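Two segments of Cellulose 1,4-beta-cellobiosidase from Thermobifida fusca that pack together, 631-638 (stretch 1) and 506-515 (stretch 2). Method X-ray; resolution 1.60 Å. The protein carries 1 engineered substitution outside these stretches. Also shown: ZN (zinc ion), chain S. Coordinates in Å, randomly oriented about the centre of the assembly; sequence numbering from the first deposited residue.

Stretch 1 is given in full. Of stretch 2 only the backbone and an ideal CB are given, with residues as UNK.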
# COMPACT_ATOMS: atom_id res chain seq x y z
N ALA A 631 18.54 -12.15 6.09
CA ALA A 631 18.31 -13.47 5.46
C ALA A 631 18.71 -13.51 4.00
O ALA A 631 19.26 -14.51 3.54
CB ALA A 631 16.93 -13.93 5.65
N ALA A 632 18.41 -12.45 3.21
CA ALA A 632 18.78 -12.39 1.81
C ALA A 632 20.28 -12.47 1.66
O ALA A 632 20.79 -13.02 0.68
CB ALA A 632 18.23 -11.17 1.12
N HIS A 633 21.00 -11.83 2.55
CA HIS A 633 22.46 -11.83 2.43
C HIS A 633 22.96 -13.28 2.39
O HIS A 633 23.75 -13.63 1.54
CB HIS A 633 23.17 -11.04 3.55
CG HIS A 633 24.69 -11.19 3.49
ND1 HIS A 633 25.33 -12.35 3.85
CD2 HIS A 633 25.64 -10.34 3.07
CE1 HIS A 633 26.62 -12.21 3.65
NE2 HIS A 633 26.83 -11.00 3.18
N ASP A 634 22.51 -14.12 3.31
CA ASP A 634 23.04 -15.49 3.29
C ASP A 634 22.48 -16.35 2.17
O ASP A 634 23.15 -17.18 1.62
CB ASP A 634 22.93 -16.13 4.64
CG ASP A 634 24.16 -15.75 5.56
OD1 ASP A 634 24.92 -14.74 5.25
OD2 ASP A 634 24.36 -16.52 6.54
N GLU A 635 21.22 -16.10 1.76
CA GLU A 635 20.61 -16.72 0.59
C GLU A 635 21.46 -16.48 -0.64
O GLU A 635 21.70 -17.44 -1.46
CB GLU A 635 19.23 -16.09 0.38
CG GLU A 635 18.50 -16.55 -0.89
CD GLU A 635 17.10 -15.91 -1.02
OE1 GLU A 635 16.80 -14.97 -0.22
OE2 GLU A 635 16.42 -16.22 -2.03
N LEU A 636 21.94 -15.27 -0.81
CA LEU A 636 22.64 -14.83 -2.02
C LEU A 636 24.13 -15.09 -1.95
O LEU A 636 24.72 -15.41 -2.99
CB LEU A 636 22.44 -13.33 -2.27
CG LEU A 636 20.98 -12.99 -2.54
CD1 LEU A 636 20.79 -11.52 -2.57
CD2 LEU A 636 20.58 -13.49 -3.90
N PHE A 637 24.71 -14.96 -0.73
CA PHE A 637 26.17 -14.94 -0.61
C PHE A 637 26.71 -15.98 0.33
O PHE A 637 27.92 -16.18 0.33
CB PHE A 637 26.66 -13.53 -0.28
CG PHE A 637 26.26 -12.51 -1.32
CD1 PHE A 637 26.77 -12.55 -2.59
CD2 PHE A 637 25.34 -11.54 -1.03
CE1 PHE A 637 26.41 -11.58 -3.54
CE2 PHE A 637 24.97 -10.61 -1.96
CZ PHE A 637 25.46 -10.63 -3.18
N GLY A 638 25.85 -16.64 1.08
CA GLY A 638 26.26 -17.84 1.88
C GLY A 638 26.59 -17.23 3.19
O GLY A 638 27.10 -16.11 3.21
N UNK A 506 19.45 -2.01 0.73
CA UNK A 506 20.47 -3.03 0.85
C UNK A 506 20.06 -4.25 0.00
O UNK A 506 20.92 -4.81 -0.73
CB UNK A 506 20.68 -3.42 2.32
N UNK A 507 18.78 -4.69 0.08
CA UNK A 507 18.37 -5.84 -0.72
C UNK A 507 18.46 -5.57 -2.20
O UNK A 507 18.88 -6.43 -3.00
CB UNK A 507 16.94 -6.25 -0.36
N UNK A 508 17.95 -4.41 -2.60
CA UNK A 508 17.98 -4.07 -4.00
C UNK A 508 19.38 -4.22 -4.55
O UNK A 508 19.59 -4.82 -5.62
CB UNK A 508 17.47 -2.65 -4.22
N UNK A 509 20.32 -3.68 -3.82
CA UNK A 509 21.73 -3.70 -4.22
C UNK A 509 22.32 -5.14 -4.23
O UNK A 509 23.07 -5.48 -5.13
CB UNK A 509 22.54 -2.81 -3.27
N UNK A 510 21.94 -5.94 -3.26
CA UNK A 510 22.42 -7.33 -3.18
C UNK A 510 21.90 -8.17 -4.34
O UNK A 510 22.72 -8.88 -4.95
CB UNK A 510 22.00 -7.96 -1.85
N UNK A 511 20.60 -8.13 -4.63
CA UNK A 511 20.05 -8.92 -5.76
C UNK A 511 20.73 -8.51 -7.02
O UNK A 511 21.07 -9.35 -7.91
CB UNK A 511 18.54 -8.74 -5.90
N UNK A 512 20.86 -7.18 -7.22
CA UNK A 512 21.53 -6.69 -8.42
C UNK A 512 22.99 -7.12 -8.52
O UNK A 512 23.46 -7.55 -9.59
CB UNK A 512 21.45 -5.16 -8.46
N UNK A 513 23.67 -7.04 -7.40
CA UNK A 513 25.07 -7.47 -7.37
C UNK A 513 25.24 -8.92 -7.65
O UNK A 513 26.21 -9.29 -8.33
CB UNK A 513 25.70 -7.15 -6.01
N UNK A 514 24.37 -9.73 -7.09
CA UNK A 514 24.47 -11.19 -7.25
C UNK A 514 24.48 -11.54 -8.74
O UNK A 514 25.35 -12.34 -9.16
CB UNK A 514 23.31 -11.90 -6.54
N UNK A 515 23.50 -10.99 -9.50
CA UNK A 515 23.34 -11.35 -10.88
C UNK A 515 24.41 -10.63 -11.70
O UNK A 515 24.98 -11.20 -12.68
CB UNK A 515 21.93 -11.01 -11.37
ZN ZN S . 28.68 -10.25 3.01

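Two helical segments, 631-637 and 506-515, run nearly parallel, 3° apart in direction and 10.2 Å at closest approach.

Position 506 has nothing of stretch 1 near its CB; any helix former would serve, and it is Ala506. At 507 the CB points sideways, its ideal position 5.3 Å from Ala632 CB, and a long chain could graze that methyl and run on. Lys507 does so, its CG 4.3 Å from Ala632 CB, and its amine is bonded elsewhere in the structure. Positions 508 and 509 are out of reach, and this contact sets no demand on them; they are Thr508 and Leu509.

Position 510 matters more. Its ideal CB lies 3.8 Å from Leu636 CD1 and 4.0 Å from Phe637 CE2, with Ala632 and His633 further along, so an unbranched, flexible apolar chain suits best, and leucine might also. It is Met510, a knob in the hole formed by those four residues. Its CE reaches Ala632 CB at 4.1 Å, its CG meets Phe637 CE2 at 3.9 Å, and its SD lies 3.8 Å from His633 CB. That histidine is held on two sides, since its NE2 binds zinc at 2.0 Å and its ND1 donates to Asp634 OD1 at 2.8 Å.

At 511 the CB points away, yet Leu636 CD1 is 4.9 Å from its ideal position and Ala632 leaves room beyond. A small residue would miss much of this; a long or flat one could swing back, and a polar tip could look toward Glu635. Tyr511 does both. Leu636 CD1 sits over its ring face, 4.1 Å from the ring centroid of Tyr511, while one water joins Tyr511 OH and Glu635 OE2, at 2.6 Å from each.

Position 512 is out of reach, so this contact leaves its side chain open; it is Tyr512. At 513 the ideal CB already stands 4.5 Å from Phe637 CZ, so a small residue fits without needing to reach; it is Ala513.

Position 514 points toward stretch 1, between Leu636 CD2 and Phe637 CZ, 4.1 and 4.2 Å from its ideal CB. The carbonyl of Leu636 has no backbone partner within stretch 1, inviting a long chain with a donor at its tip: lysine, arginine or perhaps glutamine. Lys514 packs its CD 3.9 Å from Phe637 CE1 and donates from NZ to Leu636 O at 2.8 Å. Position 515 is again beyond reach, free to be polar, and is Arg515.

Stretch 2 (506-515) AKTLMYYAKR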
# COMPACT_ATOMS: atom_id res chain seq x y z
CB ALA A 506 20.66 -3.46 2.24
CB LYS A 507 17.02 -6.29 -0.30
CG LYS A 507 16.99 -7.04 1.04
CD LYS A 507 15.64 -7.57 1.37
CE LYS A 507 14.67 -6.48 1.84
NZ LYS A 507 13.22 -6.90 1.65
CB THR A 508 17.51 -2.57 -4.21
OG1 THR A 508 16.17 -2.48 -3.79
CG2 THR A 508 17.48 -2.18 -5.64
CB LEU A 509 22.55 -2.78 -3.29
CG LEU A 509 22.20 -1.26 -3.47
CD1 LEU A 509 22.90 -0.41 -2.44
CD2 LEU A 509 22.53 -0.78 -4.85
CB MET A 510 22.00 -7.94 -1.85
CG MET A 510 22.93 -7.49 -0.70
SD MET A 510 22.65 -8.43 0.81
CE MET A 510 20.93 -8.12 1.20
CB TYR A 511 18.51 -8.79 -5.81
CG TYR A 511 17.80 -9.55 -4.74
CD1 TYR A 511 17.21 -8.88 -3.69
CD2 TYR A 511 17.65 -10.93 -4.80
CE1 TYR A 511 16.53 -9.61 -2.72
CE2 TYR A 511 17.00 -11.68 -3.86
CZ TYR A 511 16.46 -11.05 -2.77
OH TYR A 511 15.74 -11.67 -1.80
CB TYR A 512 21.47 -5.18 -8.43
CG TYR A 512 22.25 -4.53 -9.57
CD1 TYR A 512 21.79 -4.58 -10.91
CD2 TYR A 512 23.39 -3.83 -9.28
CE1 TYR A 512 22.51 -3.94 -11.97
CE2 TYR A 512 24.12 -3.24 -10.34
CZ TYR A 512 23.65 -3.28 -11.62
OH TYR A 512 24.32 -2.62 -12.58
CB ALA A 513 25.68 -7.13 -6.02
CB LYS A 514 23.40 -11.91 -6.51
CG LYS A 514 23.45 -13.44 -6.65
CD LYS A 514 24.68 -13.99 -6.03
CE LYS A 514 24.73 -15.50 -6.23
NZ LYS A 514 25.86 -16.04 -5.45
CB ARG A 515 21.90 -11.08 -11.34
CG ARG A 515 21.58 -11.47 -12.76
CD ARG A 515 21.14 -12.94 -12.63
NE ARG A 515 21.00 -13.49 -13.90
CZ ARG A 515 20.42 -14.59 -14.23
NH1 ARG A 515 19.63 -15.28 -13.45
NH2 ARG A 515 20.53 -14.89 -15.52
O HOH W 1 14.97 -14.08 -2.39
O HOH W 2 29.55 -10.16 4.87
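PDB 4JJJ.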